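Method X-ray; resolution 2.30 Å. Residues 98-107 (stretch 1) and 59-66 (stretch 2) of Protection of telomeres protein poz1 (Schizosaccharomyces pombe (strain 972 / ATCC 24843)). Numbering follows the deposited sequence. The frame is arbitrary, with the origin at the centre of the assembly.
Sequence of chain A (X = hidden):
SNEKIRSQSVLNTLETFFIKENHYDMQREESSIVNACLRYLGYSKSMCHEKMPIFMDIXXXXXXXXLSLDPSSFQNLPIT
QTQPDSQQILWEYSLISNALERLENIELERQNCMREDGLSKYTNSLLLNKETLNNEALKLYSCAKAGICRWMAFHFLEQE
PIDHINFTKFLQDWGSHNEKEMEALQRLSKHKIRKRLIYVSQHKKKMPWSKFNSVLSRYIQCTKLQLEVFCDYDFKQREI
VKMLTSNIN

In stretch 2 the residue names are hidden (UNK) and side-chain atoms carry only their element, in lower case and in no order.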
ATOM      1  N   ASN A  98       3.236  -4.613  -6.116  1.00 27.46           N
ATOM      2  CA  ASN A  98       3.118  -5.380  -4.877  1.00 26.74           C
ATOM      3  C   ASN A  98       2.388  -4.586  -3.805  1.00 29.86           C
ATOM      4  O   ASN A  98       1.544  -5.132  -3.080  1.00 27.23           O
ATOM      5  CB  ASN A  98       4.494  -5.792  -4.367  1.00 31.86           C
ATOM      6  CG  ASN A  98       5.172  -6.822  -5.266  1.00 35.53           C
ATOM      7  OD1 ASN A  98       4.537  -7.437  -6.115  1.00 33.69           O
ATOM      8  ND2 ASN A  98       6.473  -7.005  -5.080  1.00 36.49           N
ATOM      9  N   ALA A  99       2.695  -3.291  -3.699  1.00 27.76           N
ATOM     10  CA  ALA A  99       2.015  -2.448  -2.728  1.00 24.42           C
ATOM     11  C   ALA A  99       0.507  -2.418  -2.979  1.00 27.39           C
ATOM     12  O   ALA A  99      -0.280  -2.395  -2.027  1.00 24.06           O
ATOM     13  CB  ALA A  99       2.602  -1.037  -2.765  1.00 21.56           C
ATOM     14  N   LEU A 100       0.081  -2.368  -4.256  1.00 26.78           N
ATOM     15  CA  LEU A 100      -1.355  -2.348  -4.550  1.00 26.03           C
ATOM     16  C   LEU A 100      -2.011  -3.668  -4.194  1.00 26.62           C
ATOM     17  O   LEU A 100      -3.169  -3.700  -3.759  1.00 24.18           O
ATOM     18  CB  LEU A 100      -1.609  -2.034  -6.019  1.00 27.12           C
ATOM     19  CG  LEU A 100      -1.411  -0.569  -6.418  1.00 27.27           C
ATOM     20  CD1 LEU A 100      -1.277  -0.447  -7.941  1.00 26.94           C
ATOM     21  CD2 LEU A 100      -2.562   0.256  -5.868  1.00 23.42           C
ATOM     22  N   GLU A 101      -1.296  -4.764  -4.393  1.00 24.24           N
ATOM     23  CA  GLU A 101      -1.838  -6.041  -3.992  1.00 30.62           C
ATOM     24  C   GLU A 101      -1.975  -6.110  -2.476  1.00 28.96           C
ATOM     25  O   GLU A 101      -2.980  -6.609  -1.964  1.00 30.94           O
ATOM     26  CB  GLU A 101      -0.963  -7.161  -4.545  1.00 33.83           C
ATOM     27  CG  GLU A 101      -1.512  -8.530  -4.267  1.00 46.01           C
ATOM     28  CD  GLU A 101      -0.841  -9.611  -5.096  1.00 56.15           C
ATOM     29  OE1 GLU A 101      -1.074 -10.815  -4.818  1.00 63.56           O
ATOM     30  OE2 GLU A 101      -0.102  -9.258  -6.046  1.00 60.38           O
ATOM     31  N   ARG A 102      -0.997  -5.545  -1.775  1.00 27.19           N
ATOM     32  CA  ARG A 102      -1.019  -5.505  -0.321  1.00 28.91           C
ATOM     33  C   ARG A 102      -2.189  -4.643   0.148  1.00 28.63           C
ATOM     34  O   ARG A 102      -2.916  -5.021   1.067  1.00 30.83           O
ATOM     35  CB  ARG A 102       0.298  -4.952   0.223  1.00 27.56           C
ATOM     36  CG  ARG A 102       1.449  -5.946   0.189  1.00 30.04           C
ATOM     37  CD  ARG A 102       2.684  -5.384   0.876  1.00 31.69           C
ATOM     38  NE  ARG A 102       3.905  -5.680   0.132  1.00 35.44           N
ATOM     39  CZ  ARG A 102       4.417  -6.898  -0.010  1.00 44.49           C
ATOM     40  NH1 ARG A 102       3.814  -7.941   0.543  1.00 36.29           N
ATOM     41  NH2 ARG A 102       5.532  -7.074  -0.705  1.00 30.15           N
ATOM     42  N   LEU A 103      -2.370  -3.486  -0.485  1.00 26.49           N
ATOM     43  CA  LEU A 103      -3.466  -2.598  -0.124  1.00 25.81           C
ATOM     44  C   LEU A 103      -4.805  -3.292  -0.334  1.00 27.84           C
ATOM     45  O   LEU A 103      -5.740  -3.155   0.467  1.00 25.56           O
ATOM     46  CB  LEU A 103      -3.398  -1.330  -0.955  1.00 22.81           C
ATOM     47  CG  LEU A 103      -4.253  -0.195  -0.429  1.00 29.76           C
ATOM     48  CD1 LEU A 103      -3.752   0.264   0.939  1.00 27.35           C
ATOM     49  CD2 LEU A 103      -4.250   0.949  -1.451  1.00 32.16           C
ATOM     50  N   GLU A 104      -4.904  -4.051  -1.408  1.00 26.24           N
ATOM     51  CA  GLU A 104      -6.120  -4.802  -1.676  1.00 31.19           C
ATOM     52  C   GLU A 104      -6.357  -5.899  -0.637  1.00 31.19           C
ATOM     53  O   GLU A 104      -7.504  -6.123  -0.236  1.00 32.50           O
ATOM     54  CB  GLU A 104      -6.039  -5.360  -3.093  1.00 30.00           C
ATOM     55  CG  GLU A 104      -7.241  -6.109  -3.566  1.00 35.26           C
ATOM     56  CD  GLU A 104      -7.089  -6.467  -5.025  1.00 42.93           C
ATOM     57  OE1 GLU A 104      -6.289  -7.384  -5.318  1.00 47.33           O
ATOM     58  OE2 GLU A 104      -7.770  -5.835  -5.869  1.00 47.21           O
ATOM     59  N   ASN A 105      -5.296  -6.593  -0.183  1.00 29.69           N
ATOM     60  CA  ASN A 105      -5.469  -7.566   0.901  1.00 27.63           C
ATOM     61  C   ASN A 105      -6.009  -6.885   2.152  1.00 29.28           C
ATOM     62  O   ASN A 105      -6.924  -7.402   2.798  1.00 32.05           O
ATOM     63  CB  ASN A 105      -4.152  -8.266   1.244  1.00 32.20           C
ATOM     64  CG  ASN A 105      -3.590  -9.103   0.093  1.00 39.60           C
ATOM     65  OD1 ASN A 105      -4.288  -9.422  -0.870  1.00 40.76           O
ATOM     66  ND2 ASN A 105      -2.293  -9.426   0.182  1.00 43.04           N
ATOM     67  N   ILE A 106      -5.478  -5.701   2.489  1.00 28.64           N
ATOM     68  CA  ILE A 106      -5.974  -4.958   3.646  1.00 28.16           C
ATOM     69  C   ILE A 106      -7.458  -4.676   3.490  1.00 28.12           C
ATOM     70  O   ILE A 106      -8.260  -4.921   4.399  1.00 25.18           O
ATOM     71  CB  ILE A 106      -5.185  -3.650   3.832  1.00 27.20           C
ATOM     72  CG1 ILE A 106      -3.730  -3.927   4.187  1.00 26.37           C
ATOM     73  CG2 ILE A 106      -5.833  -2.792   4.885  1.00 24.01           C
ATOM     74  CD1 ILE A 106      -2.823  -2.683   4.006  1.00 23.85           C
ATOM     75  N   GLU A 107      -7.843  -4.155   2.323  1.00 27.54           N
ATOM     76  CA  GLU A 107      -9.234  -3.784   2.112  1.00 28.26           C
ATOM     77  C   GLU A 107     -10.126  -5.018   2.169  1.00 29.51           C
ATOM     78  O   GLU A 107     -11.251  -4.967   2.688  1.00 25.19           O
ATOM     79  CB  GLU A 107      -9.389  -3.057   0.767  1.00 26.87           C
ATOM     80  CG  GLU A 107     -10.839  -2.784   0.317  1.00 25.88           C
ATOM     81  CD  GLU A 107     -11.645  -1.903   1.275  1.00 32.08           C
ATOM     82  OE1 GLU A 107     -11.077  -1.345   2.245  1.00 31.14           O
ATOM     83  OE2 GLU A 107     -12.868  -1.744   1.048  1.00 34.98           O
ATOM     84  N   UNK A  59       1.926  -1.931   7.857  1.00 28.46           N
ATOM     85  CA  UNK A  59       3.232  -1.332   8.091  1.00 28.42           C
ATOM     86  C   UNK A  59       3.980  -1.136   6.780  1.00 25.50           C
ATOM     87  O   UNK A  59       4.599  -0.088   6.562  1.00 27.04           O
ATOM     88  c   UNK A  59       4.044  -2.208   9.049  1.00 31.36           C
ATOM     89  N   UNK A  60       3.881  -2.109   5.871  1.00 27.72           N
ATOM     90  CA  UNK A  60       4.508  -1.948   4.564  1.00 29.68           C
ATOM     91  C   UNK A  60       3.962  -0.724   3.851  1.00 25.04           C
ATOM     92  O   UNK A  60       4.723   0.094   3.332  1.00 23.86           O
ATOM     93  c   UNK A  60       5.724  -2.365  -0.260  1.00 31.22           C
ATOM     94  c   UNK A  60       4.377  -2.294   0.010  1.00 29.20           C
ATOM     95  c   UNK A  60       6.617  -2.718   0.739  1.00 30.80           C
ATOM     96  c   UNK A  60       4.795  -2.944   2.292  1.00 32.76           C
ATOM     97  c   UNK A  60       6.155  -2.984   2.015  1.00 29.46           C
ATOM     98  c   UNK A  60       4.301  -3.175   3.682  1.00 27.08           C
ATOM     99  c   UNK A  60       3.916  -2.569   1.277  1.00 29.89           C
ATOM    100  N   UNK A  61       2.639  -0.575   3.834  1.00 23.35           N
ATOM    101  CA  UNK A  61       2.021   0.562   3.154  1.00 25.71           C
ATOM    102  C   UNK A  61       2.455   1.876   3.799  1.00 25.04           C
ATOM    103  O   UNK A  61       2.775   2.847   3.104  1.00 20.59           O
ATOM    104  c   UNK A  61       0.480   0.410   3.161  1.00 22.62           C
ATOM    105  c   UNK A  61       0.569  -0.665   0.826  1.00 23.46           C
ATOM    106  c   UNK A  61       0.066  -0.769   2.286  1.00 23.42           C
ATOM    107  c   UNK A  61      -0.196   1.715   2.739  1.00 22.63           C
ATOM    108  N   UNK A  62       2.453   1.932   5.138  1.00 25.10           N
ATOM    109  CA  UNK A  62       2.905   3.141   5.822  1.00 24.37           C
ATOM    110  C   UNK A  62       4.370   3.451   5.492  1.00 26.25           C
ATOM    111  O   UNK A  62       4.745   4.616   5.327  1.00 25.12           O
ATOM    112  o   UNK A  62       1.966   1.901   9.805  1.00 30.53           O
ATOM    113  c   UNK A  62       2.713   2.975   7.329  1.00 29.85           C
ATOM    114  c   UNK A  62       1.069   2.567   9.224  1.00 33.16           C
ATOM    115  c   UNK A  62       1.232   2.842   7.743  1.00 24.63           C
ATOM    116  o   UNK A  62       0.039   3.011   9.808  1.00 31.06           O
ATOM    117  N   UNK A  63       5.220   2.420   5.420  1.00 25.70           N
ATOM    118  CA  UNK A  63       6.639   2.631   5.141  1.00 27.42           C
ATOM    119  C   UNK A  63       6.851   2.995   3.675  1.00 27.20           C
ATOM    120  O   UNK A  63       7.463   4.019   3.358  1.00 24.13           O
ATOM    121  c   UNK A  63      11.720   1.576   5.086  1.00 34.15           C
ATOM    122  c   UNK A  63       7.421   1.363   5.514  1.00 30.26           C
ATOM    123  o   UNK A  63      13.075   1.640   4.954  1.00 41.87           O
ATOM    124  c   UNK A  63       9.662   2.525   5.870  1.00 35.31           C
ATOM    125  c   UNK A  63       9.656   0.435   4.716  1.00 29.83           C
ATOM    126  c   UNK A  63      11.036   0.498   4.577  1.00 31.30           C
ATOM    127  c   UNK A  63       8.943   1.447   5.358  1.00 31.85           C
ATOM    128  c   UNK A  63      11.050   2.596   5.726  1.00 36.84           C
ATOM    129  N   UNK A  64       6.255   2.209   2.772  1.00 27.08           N
ATOM    130  CA  UNK A  64       6.405   2.415   1.332  1.00 25.44           C
ATOM    131  C   UNK A  64       6.021   3.830   0.899  1.00 28.23           C
ATOM    132  O   UNK A  64       6.718   4.455   0.089  1.00 28.86           O
ATOM    133  s   UNK A  64       5.595   1.531  -1.171  1.00 25.60           S
ATOM    134  c   UNK A  64       5.550   1.386   0.602  1.00 27.03           C
ATOM    135  N   UNK A  65       4.886   4.334   1.374  1.00 24.67           N
ATOM    136  CA  UNK A  65       4.421   5.653   0.971  1.00 24.96           C
ATOM    137  C   UNK A  65       4.768   6.718   1.996  1.00 25.60           C
ATOM    138  O   UNK A  65       4.328   7.865   1.856  1.00 25.99           O
ATOM    139  c   UNK A  65       2.907   5.633   0.686  1.00 24.16           C
ATOM    140  c   UNK A  65       2.029   3.515  -0.314  1.00 22.17           C
ATOM    141  c   UNK A  65       2.548   4.418  -2.868  1.00 24.97           C
ATOM    142  c   UNK A  65       2.006   3.165  -2.681  1.00 21.86           C
ATOM    143  c   UNK A  65       2.556   4.780  -0.492  1.00 23.49           C
ATOM    144  c   UNK A  65       2.821   5.219  -1.777  1.00 24.37           C
ATOM    145  c   UNK A  65       1.736   2.716  -1.401  1.00 25.23           C
ATOM    146  N   UNK A  66       5.561   6.366   3.014  1.00 28.76           N
ATOM    147  CA  UNK A  66       6.104   7.345   3.950  1.00 31.57           C
ATOM    148  C   UNK A  66       4.975   8.142   4.612  1.00 32.98           C
ATOM    149  O   UNK A  66       5.021   9.371   4.721  1.00 32.28           O
ATOM    150  c   UNK A  66       8.272   8.717   4.106  1.00 39.63           C
ATOM    151  c   UNK A  66       7.102   8.254   3.217  1.00 34.56           C
ATOM    152  n   UNK A  66       9.104   9.601   3.570  1.00 44.00           N
ATOM    153  o   UNK A  66       8.430   8.268   5.241  1.00 45.18           O
TER

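Position 59 has a side chain of one carbon, which makes no contact with stretch 1. That is alanine. The CA-to-CB bond of Ala-59 points away from stretch 1.

Position 60 carries one carbon and then a ring of six carbons, with no oxygen on the ring. Its CA-to-CB bond points toward stretch 1. The ring meets Arg-102 over one face and the CB of Ala-99 at its edge. An unsubstituted six-carbon ring on one carbon is phenylalanine. Phe-60 CE2 lies 3.5 Å from Ala-99 CB, and Phe-60 CD2 lies 3.1 Å from Arg-102 CD, a tight approach.

Position 61 has four side-chain carbons, forked at the first, with one arm two carbons long. It reaches Ala-99, Arg-102, Leu-103 and Ile-106. A fork at CB with unequal arms is isoleucine. Ile-61 CD1 lies 3.4 Å from the backbone O of Ala-99, and Ile-61 CG1 lies 3.9 Å from Ile-106 CD1.

Position 62 has three carbons in a row, the third carrying two oxygens. It touches nothing on stretch 1. This is glutamate. Both carboxylate oxygens of Glu-62 are hydrogen-bonded elsewhere in the structure.

Position 63 has one carbon, then a six-carbon ring bearing one oxygen. It is out of reach of stretch 1. The ring oxygen makes it tyrosine.

Position 64 has one carbon and one sulfur, and the sulfur comes near Ala-99. It is cysteine. Cys-64 SG lies 4.3 Å from Ala-99 CB.

Position 65 again has one carbon and a bare six-carbon ring, which approaches Ala-99. It is phenylalanine. Phe-65 CE2 lies 4.1 Å from Ala-99 CB. Phe-65 is the first residue here to leave helical phi/psi.

Position 66 has two carbons, the second carrying one oxygen and one nitrogen. It does not reach stretch 1. The terminal amide on two carbons is asparagine.

The contact packs two helices whose N-to-C directions differ by 137°, with axes 10.0 Å apart at closest approach. Ile-61 is the knob, seated among Ala-99, Arg-102, Leu-103 and Ile-106. The backbones are nearest at Ala-99 and Ile-61, whose CA atoms are 6.6 Å apart; the side chain of Ala-99 there is a single carbon, in contact with Phe-60, Ile-61, Cys-64 and Phe-65. Phe-60 adds a cation-pi interaction, with Arg-102 CZ 4.5 Å from the centroid of the Phe-60 ring and nearly on the ring normal. No hydrogen bond crosses between the stretches. Apart from the arginine charge over the ring, the contact rests on apolar packing.

Stretch 2, residues 59-66: AFIEYCFN
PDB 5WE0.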